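Local coordinates for lipase (Rhizopus niveus, PDB 1LGY), which hydrolyses the ester bonds of triglycerides and of their partial glycerides, with strong preference for the 1 and 3 positions, at residues A[51-56]-A[65-70]; A[5-10]-A[232-237]; A[94-99]-A[108-113]; A[169-174]-A[193-198]. All coordinates share one frame; numbering follows the deposited sequence.

How the contacts relate
Three of the four contacts sit on one mixed nine-strand sheet. Contact 1 joins the strands at one edge, 51-58 and 63-70. Contact 2 closes the other edge by adding 6-8 to 231-235. Their centres are 32 Å apart, on opposite sides of the chain's centre. Contact 4 lies in the parallel part between them, with its centre 16 Å from that of contact 2 and 19 Å from that of contact 1. It is near the catalytic site: the side chain of Thr-174 is about 9 Å from those of Ser-145 and Asp-204. Contact 3 is a separate two-strand hairpin leading into helix 110-133. Its centre is 22 Å from that of contact 4.

Contact 1 (A[51-56]-A[65-70]); sequences KIITTF and GYVLRS
The ring of Phe-56 lies over Gly-65, with Gly-65 C 3.8 Å above the ring plane and offset toward the rim. Phe-56 CG stands between its backbone N and carbonyl carbon (chi1 42°), which folds the ring back across the neighbouring strand. Phe-56 CE1 is 3.6 Å from Gly-65 CA. On the same side of the sheet, Thr-54 CG2 meets Val-67 CG2 at 3.9 Å. Further along, Ile-53 CD1 sits over one face of the Arg-69 guanidinium, 3.9 Å from NH1. Lys-51 lays its CD 3.7 Å from Arg-69 NH2. Asp-71 forms salt bridges with both Lys-51 NZ and Arg-69 NE, which would offset the two like charges, while Arg-69 NH1 bonds Gln-130. On the other side, Ile-52 CG1 touches Leu-68 CD1 at 3.9 Å, and Thr-55 CG2 rests against Tyr-66 CB. Tyr-66 OH is hydrogen-bonded to Thr-26 OG1. Val-67 O takes Ile-53 N at 2.8 Å and, weakly, Thr-54 N at 3.4 Å. Two residues thus face one. Helix 110-133 packs on Ile-53 and Phe-56. The arrangement is a classic beta bulge in the antiparallel hairpin 51-58/63-70, at the edge of the lipase's central sheet.

Contact 2 (A[5-10]-A[232-237]); sequences KVVAAT and VQICTS
Val-7 and Ile-234 form an antiparallel hydrogen-bonded pair, with Ile-234 N giving a nearly straight bond to Val-7 O at 2.8 Å and Val-7 N answering to Ile-234 O. The short strand 6-8 thereby becomes the edge strand of the mixed central sheet of this alpha/beta hydrolase. It brings the start of the modelled chain against a strand more than 220 residues later. Ala-9 N continues the ladder to Val-232 O.

Val-7 CG2 presses on Ile-234 CB at 3.5 Å, tighter than usual carbon contact. Chi1 of -59° puts Val-7 CG1 anti to the carbonyl carbon and leaves CG2 between the backbone N and the carbonyl carbon, facing Ile-234. CG2 also meets Thr-236 CG2, with the two side chains crossing at about a right angle. Beside this pair, Ala-9 CB touches Ile-234 CD1 at 4.0 Å. Helix 11-26 packs there, through Ile-14 on Ala-9 and Gln-13 on Ile-234.

The other face carries Val-6. Its CG1 lies 3.7 Å from Gln-233 CD, and Gln-233 OE1 accepts a hydrogen bond from Lys-226 NZ. Val-6 CG2 reaches Cys-235 SG at 3.5 Å. That sulfur is disulfide-bonded to Cys-244, so Val-6 packs against the bridge.

Past the strand end, Lys-5 O accepts two bonds from Thr-236. OG1 comes in at 3.1 Å and the backbone N at 3.3 Å, both from the same face of the carbonyl plane.

Contact 3 (A[94-99]-A[108-113]); sequences VFNFSD and VHAGFL
Val-108 begins the contact by pairing with Ser-98 in a short antiparallel hairpin, strands 97-99 and 107-109, that runs straight into helix 110-133. The two residues exchange backbone bonds. Ser-98 N reaches Val-108 O at 2.9 Å, and Val-108 N returns to Ser-98 O. Val-108 O also lies at the edge of the Phe-97 ring, near its plane, 3.7 Å from Phe-97 CD1. That ring stacks with Phe-216 outside the hairpin. The Val-108 side chain itself is buried against Leu-153 of helix 146-161.

His-109 holds the N-cap position before the helix. Its CG is anti to the backbone N (chi1 -177°), and the imidazole lies against the ring of Phe-112 one turn later. His-109 CD2 stands 3.5 Å above the Phe-112 ring plane, toward its rim. Phe-112 in turn packs on Leu-146 and Ala-149 of helix 146-161. The backbone of His-109 bonds to Val-180.

Ala-110 opens the helix. Its N gives an almost straight bond, 174° at the hydrogen, to Asn-96 O at 3.2 Å, so the loop before strand 97-99 takes up an N-H of the first helical turn. Its methyl lies between two polar side chains of the other segment. Asn-96 ND2 is 3.7 Å from Ala-110 CB, and Ser-98 OG is 3.5 Å from the same carbon.

Leu-113 ends the contact one turn into the helix. Its N bonds back to His-109 O. Its CD2 branch reaches the strand, where it meets Ser-98 CB at 4.0 Å.

Contact 4 (A[169-174]-A[193-198]); sequences NLSIFT and GIPFQR
Ile-172 lies against Phe-196 and Ile-194 in the buried heart of this contact. Its CG2 branch touches Phe-196 CD1 at 3.7 Å. Its CD1 meets Ile-194 CG2 at 3.9 Å, the two isoleucines crossing at about a right angle. Thr-174 CG2 reaches the edge of the Phe-196 ring, near its plane, 3.8 Å from CE1. Phe-196 CG is anti to the backbone N (chi1 180°), which brings the CD1-CE1 side of the ring to Ile-172 CG2 and Thr-174 CG2. On the other face, Phe-173 and Gln-197 run side by side in the same direction. Their ring and amide planes are 38° apart, and Gln-197 CG lies 3.8 Å from Phe-173 CE2.

The backbones hold this register in parallel. Ile-172 N bonds Pro-195 O at 3.0 Å, and Thr-174 N bonds Gln-197 O at 3.2 Å. The return bond from Gln-197 N to Ile-172 O is weak. Further out, Leu-152 of helix 146-161 packs on Ile-172 and Phe-196, while helix 11-26 covers Phe-173 and Gln-197. Helix 183-192 links the strands, making a beta-alpha-beta unit of the alpha/beta hydrolase core. With one bond weak, the apolar contacts of Ile-172, Ile-194 and Phe-196 probably help keep the strands in register.

Contact 1 (A[51-56]-A[65-70])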
# COMPACT_ATOMS: atom_id res chain seq x y z
N LYS A 51 -5.68 18.68 4.60
CA LYS A 51 -7.12 18.85 4.63
C LYS A 51 -7.73 17.50 4.28
O LYS A 51 -7.54 17.09 3.14
CB LYS A 51 -7.60 19.90 3.60
CG LYS A 51 -7.33 21.36 3.92
CD LYS A 51 -6.07 21.90 3.20
CE LYS A 51 -5.72 23.36 3.65
NZ LYS A 51 -4.45 23.89 3.14
N ILE A 52 -8.41 16.78 5.21
CA ILE A 52 -9.10 15.54 4.86
C ILE A 52 -10.23 15.82 3.86
O ILE A 52 -11.22 16.46 4.19
CB ILE A 52 -9.72 14.81 6.12
CG1 ILE A 52 -8.61 14.16 6.91
CG2 ILE A 52 -10.70 13.69 5.71
CD1 ILE A 52 -9.12 13.17 7.99
N ILE A 53 -10.15 15.37 2.62
CA ILE A 53 -11.22 15.62 1.66
C ILE A 53 -12.39 14.66 1.91
O ILE A 53 -13.55 15.05 1.87
CB ILE A 53 -10.67 15.44 0.20
CG1 ILE A 53 -9.38 16.21 -0.04
CG2 ILE A 53 -11.70 15.99 -0.78
CD1 ILE A 53 -9.58 17.66 0.32
N THR A 54 -12.11 13.38 2.21
CA THR A 54 -13.16 12.43 2.50
C THR A 54 -12.63 11.27 3.33
O THR A 54 -11.43 11.07 3.40
CB THR A 54 -13.75 11.91 1.18
OG1 THR A 54 -15.10 11.69 1.53
CG2 THR A 54 -13.15 10.61 0.59
N THR A 55 -13.47 10.47 3.98
CA THR A 55 -13.06 9.18 4.51
C THR A 55 -14.16 8.25 4.05
O THR A 55 -15.27 8.74 3.84
CB THR A 55 -13.00 9.15 6.03
OG1 THR A 55 -14.34 9.26 6.48
CG2 THR A 55 -12.16 10.29 6.61
N PHE A 56 -13.94 6.96 3.84
CA PHE A 56 -14.98 6.01 3.48
C PHE A 56 -14.65 4.76 4.29
O PHE A 56 -13.48 4.40 4.52
CB PHE A 56 -15.00 5.64 1.99
CG PHE A 56 -13.63 5.41 1.37
CD1 PHE A 56 -12.98 4.17 1.47
CD2 PHE A 56 -12.97 6.48 0.76
CE1 PHE A 56 -11.68 4.01 0.98
CE2 PHE A 56 -11.66 6.30 0.28
CZ PHE A 56 -11.01 5.07 0.39
N GLY A 65 -10.49 4.09 4.50
CA GLY A 65 -9.50 4.83 3.77
C GLY A 65 -9.80 6.30 3.79
O GLY A 65 -10.81 6.71 4.34
N TYR A 66 -8.98 7.12 3.18
CA TYR A 66 -9.32 8.52 3.09
C TYR A 66 -8.63 9.28 1.99
O TYR A 66 -7.56 8.87 1.54
CB TYR A 66 -9.00 9.20 4.38
CG TYR A 66 -7.55 9.21 4.81
CD1 TYR A 66 -6.68 10.22 4.37
CD2 TYR A 66 -7.09 8.25 5.72
CE1 TYR A 66 -5.36 10.27 4.82
CE2 TYR A 66 -5.77 8.30 6.18
CZ TYR A 66 -4.93 9.30 5.72
OH TYR A 66 -3.62 9.33 6.12
N VAL A 67 -9.18 10.39 1.49
CA VAL A 67 -8.47 11.19 0.49
C VAL A 67 -7.99 12.42 1.27
O VAL A 67 -8.72 13.00 2.08
CB VAL A 67 -9.42 11.59 -0.66
CG1 VAL A 67 -8.69 12.50 -1.61
CG2 VAL A 67 -9.86 10.35 -1.46
N LEU A 68 -6.75 12.81 1.07
CA LEU A 68 -6.23 13.93 1.84
C LEU A 68 -5.53 14.87 0.87
O LEU A 68 -4.86 14.34 -0.00
CB LEU A 68 -5.28 13.33 2.86
CG LEU A 68 -4.48 14.27 3.74
CD1 LEU A 68 -5.25 14.61 5.00
CD2 LEU A 68 -3.20 13.59 4.17
N ARG A 69 -5.68 16.19 0.89
CA ARG A 69 -4.88 17.08 0.03
C ARG A 69 -3.96 17.93 0.90
O ARG A 69 -4.21 18.24 2.07
CB ARG A 69 -5.80 17.97 -0.77
CG ARG A 69 -5.11 18.77 -1.84
CD ARG A 69 -6.08 19.77 -2.35
NE ARG A 69 -6.31 20.79 -1.35
CZ ARG A 69 -7.53 21.23 -1.10
NH1 ARG A 69 -8.60 20.79 -1.74
NH2 ARG A 69 -7.72 22.07 -0.11
N SER A 70 -2.79 18.27 0.38
CA SER A 70 -1.77 19.04 1.10
C SER A 70 -1.33 20.03 0.05
O SER A 70 -0.64 19.66 -0.91
CB SER A 70 -0.54 18.24 1.46
OG SER A 70 0.54 19.08 1.84

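Contact 2 (A[5-10]-A[232-237])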
# COMPACT_ATOMS: atom_id res chain seq x y z
N LYS A 5 22.46 -5.20 -8.04
CA LYS A 5 21.08 -5.68 -7.98
C LYS A 5 20.51 -5.75 -6.57
O LYS A 5 19.30 -5.80 -6.40
CB LYS A 5 20.99 -7.07 -8.63
CG LYS A 5 19.72 -7.28 -9.46
CD LYS A 5 19.65 -6.16 -10.49
CE LYS A 5 18.31 -6.05 -11.22
NZ LYS A 5 18.43 -5.10 -12.33
N VAL A 6 21.36 -5.71 -5.53
CA VAL A 6 20.96 -5.70 -4.15
C VAL A 6 21.82 -4.65 -3.46
O VAL A 6 22.93 -4.92 -3.02
CB VAL A 6 21.17 -7.10 -3.58
CG1 VAL A 6 21.23 -7.19 -2.07
CG2 VAL A 6 19.91 -7.86 -3.95
N VAL A 7 21.28 -3.42 -3.43
CA VAL A 7 21.96 -2.26 -2.89
C VAL A 7 21.55 -1.93 -1.47
O VAL A 7 20.59 -2.49 -0.96
CB VAL A 7 21.71 -0.99 -3.72
CG1 VAL A 7 22.17 -1.15 -5.17
CG2 VAL A 7 20.24 -0.69 -3.69
N ALA A 8 22.31 -1.10 -0.78
CA ALA A 8 21.86 -0.62 0.50
C ALA A 8 21.12 0.66 0.20
O ALA A 8 21.31 1.27 -0.86
CB ALA A 8 23.01 -0.31 1.39
N ALA A 9 20.23 1.10 1.10
CA ALA A 9 19.46 2.29 0.86
C ALA A 9 20.13 3.51 1.44
O ALA A 9 20.73 3.54 2.51
CB ALA A 9 18.08 2.16 1.46
N THR A 10 20.08 4.51 0.58
CA THR A 10 20.62 5.83 0.83
C THR A 10 19.73 6.40 1.91
O THR A 10 18.53 6.14 1.88
CB THR A 10 20.55 6.55 -0.54
OG1 THR A 10 21.60 7.49 -0.52
CG2 THR A 10 19.34 7.32 -0.81
N VAL A 232 18.36 -1.14 5.59
CA VAL A 232 17.43 -1.44 4.51
C VAL A 232 18.14 -1.84 3.21
O VAL A 232 18.73 -1.04 2.47
CB VAL A 232 16.57 -0.20 4.32
CG1 VAL A 232 15.60 -0.45 3.20
CG2 VAL A 232 15.88 0.18 5.63
N GLN A 233 18.09 -3.10 2.82
CA GLN A 233 18.65 -3.51 1.55
C GLN A 233 17.54 -3.38 0.53
O GLN A 233 16.37 -3.55 0.87
CB GLN A 233 19.07 -4.88 1.79
CG GLN A 233 19.07 -5.86 0.68
CD GLN A 233 19.60 -7.17 1.26
OE1 GLN A 233 20.71 -7.23 1.81
NE2 GLN A 233 18.82 -8.25 1.15
N ILE A 234 17.90 -3.06 -0.72
CA ILE A 234 16.94 -2.87 -1.78
C ILE A 234 17.20 -3.92 -2.82
O ILE A 234 18.32 -3.99 -3.29
CB ILE A 234 17.08 -1.53 -2.47
CG1 ILE A 234 16.85 -0.41 -1.49
CG2 ILE A 234 16.07 -1.45 -3.62
CD1 ILE A 234 16.67 0.99 -2.15
N CYS A 235 16.21 -4.76 -3.14
CA CYS A 235 16.27 -5.68 -4.23
C CYS A 235 15.59 -4.94 -5.36
O CYS A 235 14.39 -5.01 -5.62
CB CYS A 235 15.54 -6.92 -3.90
SG CYS A 235 16.54 -8.13 -3.03
N THR A 236 16.45 -4.23 -6.07
CA THR A 236 16.05 -3.38 -7.18
C THR A 236 15.36 -4.01 -8.38
O THR A 236 14.93 -3.24 -9.25
CB THR A 236 17.30 -2.61 -7.66
OG1 THR A 236 18.14 -3.58 -8.30
CG2 THR A 236 18.01 -1.86 -6.55
N SER A 237 15.18 -5.34 -8.51
CA SER A 237 14.37 -5.84 -9.62
C SER A 237 12.92 -5.42 -9.45
O SER A 237 12.54 -5.00 -8.35
CB SER A 237 14.35 -7.31 -9.69
OG SER A 237 15.64 -7.74 -9.31

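Contact 3 (A[94-99]-A[108-113])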
# COMPACT_ATOMS: atom_id res chain seq x y z
N VAL A 94 -8.71 -16.94 1.98
CA VAL A 94 -8.85 -18.04 1.01
C VAL A 94 -7.88 -17.70 -0.11
O VAL A 94 -7.88 -16.57 -0.57
CB VAL A 94 -10.25 -18.11 0.43
CG1 VAL A 94 -10.36 -19.31 -0.47
CG2 VAL A 94 -11.26 -18.33 1.51
N PHE A 95 -7.02 -18.62 -0.58
CA PHE A 95 -6.06 -18.29 -1.62
C PHE A 95 -6.63 -18.72 -2.96
O PHE A 95 -6.06 -19.53 -3.69
CB PHE A 95 -4.76 -19.01 -1.41
CG PHE A 95 -4.07 -18.83 -0.07
CD1 PHE A 95 -4.10 -17.61 0.63
CD2 PHE A 95 -3.37 -19.92 0.45
CE1 PHE A 95 -3.41 -17.51 1.85
CE2 PHE A 95 -2.68 -19.81 1.66
CZ PHE A 95 -2.70 -18.61 2.36
N ASN A 96 -7.80 -18.16 -3.29
CA ASN A 96 -8.41 -18.37 -4.56
C ASN A 96 -8.39 -17.10 -5.42
O ASN A 96 -8.17 -16.00 -4.93
CB ASN A 96 -9.80 -18.81 -4.35
CG ASN A 96 -10.71 -17.80 -3.68
OD1 ASN A 96 -11.91 -17.84 -3.95
ND2 ASN A 96 -10.27 -16.90 -2.81
N PHE A 97 -8.63 -17.19 -6.73
CA PHE A 97 -8.50 -16.05 -7.63
C PHE A 97 -9.77 -15.58 -8.28
O PHE A 97 -10.75 -16.32 -8.37
CB PHE A 97 -7.58 -16.38 -8.75
CG PHE A 97 -6.09 -16.47 -8.49
CD1 PHE A 97 -5.34 -15.29 -8.50
CD2 PHE A 97 -5.48 -17.70 -8.32
CE1 PHE A 97 -3.96 -15.34 -8.33
CE2 PHE A 97 -4.11 -17.75 -8.16
CZ PHE A 97 -3.36 -16.57 -8.17
N SER A 98 -9.75 -14.33 -8.78
CA SER A 98 -10.78 -13.77 -9.66
C SER A 98 -10.03 -13.23 -10.88
O SER A 98 -8.82 -12.95 -10.86
CB SER A 98 -11.52 -12.57 -9.11
OG SER A 98 -12.45 -12.92 -8.09
N ASP A 99 -10.74 -13.05 -11.98
CA ASP A 99 -10.15 -12.55 -13.20
C ASP A 99 -10.05 -11.07 -13.06
O ASP A 99 -10.92 -10.41 -12.48
CB ASP A 99 -11.00 -12.84 -14.44
CG ASP A 99 -10.80 -14.24 -15.02
OD1 ASP A 99 -9.73 -14.82 -14.80
OD2 ASP A 99 -11.71 -14.74 -15.71
N VAL A 108 -6.37 -11.60 -9.91
CA VAL A 108 -5.96 -11.07 -8.62
C VAL A 108 -6.69 -11.85 -7.53
O VAL A 108 -7.67 -12.54 -7.81
CB VAL A 108 -6.33 -9.56 -8.54
CG1 VAL A 108 -5.51 -8.77 -9.54
CG2 VAL A 108 -7.80 -9.36 -8.88
N HIS A 109 -6.29 -11.73 -6.26
CA HIS A 109 -6.94 -12.40 -5.15
C HIS A 109 -8.39 -12.04 -5.18
O HIS A 109 -8.75 -10.89 -5.36
CB HIS A 109 -6.31 -11.94 -3.87
CG HIS A 109 -6.83 -12.60 -2.60
ND1 HIS A 109 -6.37 -13.66 -1.95
CD2 HIS A 109 -7.86 -12.13 -1.85
CE1 HIS A 109 -7.06 -13.83 -0.86
NE2 HIS A 109 -7.96 -12.89 -0.82
N ALA A 110 -9.24 -13.04 -5.13
CA ALA A 110 -10.68 -12.83 -5.06
C ALA A 110 -11.23 -11.97 -3.92
O ALA A 110 -12.14 -11.19 -4.18
CB ALA A 110 -11.39 -14.16 -4.98
N GLY A 111 -10.80 -12.06 -2.65
CA GLY A 111 -11.41 -11.26 -1.60
C GLY A 111 -10.97 -9.81 -1.62
O GLY A 111 -11.76 -8.92 -1.30
N PHE A 112 -9.71 -9.55 -2.03
CA PHE A 112 -9.15 -8.21 -1.99
C PHE A 112 -9.79 -7.43 -3.10
O PHE A 112 -10.13 -6.28 -2.89
CB PHE A 112 -7.65 -8.21 -2.19
CG PHE A 112 -6.72 -8.88 -1.18
CD1 PHE A 112 -7.12 -9.20 0.11
CD2 PHE A 112 -5.42 -9.19 -1.58
CE1 PHE A 112 -6.22 -9.84 0.98
CE2 PHE A 112 -4.52 -9.82 -0.71
CZ PHE A 112 -4.92 -10.14 0.58
N LEU A 113 -9.98 -8.03 -4.28
CA LEU A 113 -10.74 -7.41 -5.33
C LEU A 113 -12.18 -7.22 -4.89
O LEU A 113 -12.63 -6.09 -5.06
CB LEU A 113 -10.69 -8.27 -6.58
CG LEU A 113 -11.32 -7.57 -7.72
CD1 LEU A 113 -10.54 -6.33 -8.14
CD2 LEU A 113 -11.42 -8.56 -8.82

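Contact 4 (A[169-174]-A[193-198])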
# COMPACT_ATOMS: atom_id res chain seq x y z
N ASN A 169 2.76 11.56 -12.21
CA ASN A 169 2.09 12.03 -11.05
C ASN A 169 1.33 10.93 -10.34
O ASN A 169 0.45 11.23 -9.54
CB ASN A 169 1.23 13.15 -11.56
CG ASN A 169 0.16 12.71 -12.51
OD1 ASN A 169 -0.78 13.47 -12.76
ND2 ASN A 169 0.19 11.51 -13.04
N LEU A 170 1.56 9.66 -10.67
CA LEU A 170 0.98 8.61 -9.86
C LEU A 170 2.15 7.81 -9.33
O LEU A 170 3.06 7.39 -10.03
CB LEU A 170 0.07 7.69 -10.64
CG LEU A 170 -0.64 6.60 -9.83
CD1 LEU A 170 -1.52 7.16 -8.74
CD2 LEU A 170 -1.49 5.82 -10.78
N SER A 171 2.12 7.68 -8.00
CA SER A 171 3.09 6.91 -7.26
C SER A 171 2.40 5.93 -6.31
O SER A 171 1.29 6.23 -5.90
CB SER A 171 3.93 7.87 -6.52
OG SER A 171 5.21 7.63 -7.03
N ILE A 172 2.94 4.78 -5.88
CA ILE A 172 2.26 3.83 -5.01
C ILE A 172 3.28 3.40 -3.98
O ILE A 172 4.36 3.04 -4.40
CB ILE A 172 1.81 2.48 -5.67
CG1 ILE A 172 0.82 2.66 -6.76
CG2 ILE A 172 1.04 1.66 -4.62
CD1 ILE A 172 0.72 1.41 -7.62
N PHE A 173 2.95 3.36 -2.67
CA PHE A 173 3.88 2.92 -1.64
C PHE A 173 3.24 1.95 -0.69
O PHE A 173 2.15 2.29 -0.24
CB PHE A 173 4.35 4.08 -0.82
CG PHE A 173 5.45 4.88 -1.48
CD1 PHE A 173 5.15 5.84 -2.44
CD2 PHE A 173 6.77 4.70 -1.07
CE1 PHE A 173 6.17 6.63 -2.99
CE2 PHE A 173 7.77 5.49 -1.62
CZ PHE A 173 7.48 6.45 -2.57
N THR A 174 3.75 0.77 -0.35
CA THR A 174 3.09 0.01 0.70
C THR A 174 4.07 -0.51 1.74
O THR A 174 5.22 -0.75 1.44
CB THR A 174 2.28 -1.23 0.12
OG1 THR A 174 3.23 -2.20 -0.31
CG2 THR A 174 1.41 -0.91 -1.07
N GLY A 193 4.80 1.20 -15.54
CA GLY A 193 5.84 2.15 -15.20
C GLY A 193 5.51 2.98 -13.95
O GLY A 193 6.33 3.82 -13.54
N ILE A 194 4.35 2.77 -13.31
CA ILE A 194 4.00 3.49 -12.10
C ILE A 194 5.03 3.07 -11.06
O ILE A 194 5.24 1.87 -10.88
CB ILE A 194 2.61 3.08 -11.64
CG1 ILE A 194 1.59 3.41 -12.70
CG2 ILE A 194 2.29 3.77 -10.32
CD1 ILE A 194 1.65 4.89 -13.14
N PRO A 195 5.78 3.94 -10.38
CA PRO A 195 6.65 3.51 -9.29
C PRO A 195 5.90 2.89 -8.14
O PRO A 195 4.96 3.44 -7.58
CB PRO A 195 7.41 4.72 -8.92
CG PRO A 195 6.63 5.83 -9.51
CD PRO A 195 6.11 5.27 -10.82
N PHE A 196 6.30 1.68 -7.84
CA PHE A 196 5.75 0.92 -6.74
C PHE A 196 6.91 0.48 -5.86
O PHE A 196 7.83 -0.20 -6.31
CB PHE A 196 5.03 -0.24 -7.38
CG PHE A 196 4.36 -1.19 -6.41
CD1 PHE A 196 3.81 -0.74 -5.24
CD2 PHE A 196 4.31 -2.54 -6.72
CE1 PHE A 196 3.20 -1.65 -4.37
CE2 PHE A 196 3.72 -3.44 -5.87
CZ PHE A 196 3.17 -2.99 -4.70
N GLN A 197 6.86 0.86 -4.60
CA GLN A 197 7.88 0.57 -3.63
C GLN A 197 7.30 -0.31 -2.54
O GLN A 197 6.55 0.24 -1.74
CB GLN A 197 8.35 1.85 -3.03
CG GLN A 197 9.04 2.84 -3.95
CD GLN A 197 10.43 2.39 -4.34
OE1 GLN A 197 11.15 1.75 -3.56
NE2 GLN A 197 10.81 2.73 -5.57
N ARG A 198 7.62 -1.63 -2.42
CA ARG A 198 7.12 -2.47 -1.37
C ARG A 198 8.14 -2.59 -0.24
O ARG A 198 9.13 -3.30 -0.41
CB ARG A 198 6.84 -3.90 -1.81
CG ARG A 198 6.09 -4.06 -3.08
CD ARG A 198 5.87 -5.50 -3.42
NE ARG A 198 7.09 -6.22 -3.74
CZ ARG A 198 7.62 -7.13 -2.90
NH1 ARG A 198 7.04 -7.38 -1.72
NH2 ARG A 198 8.70 -7.85 -3.25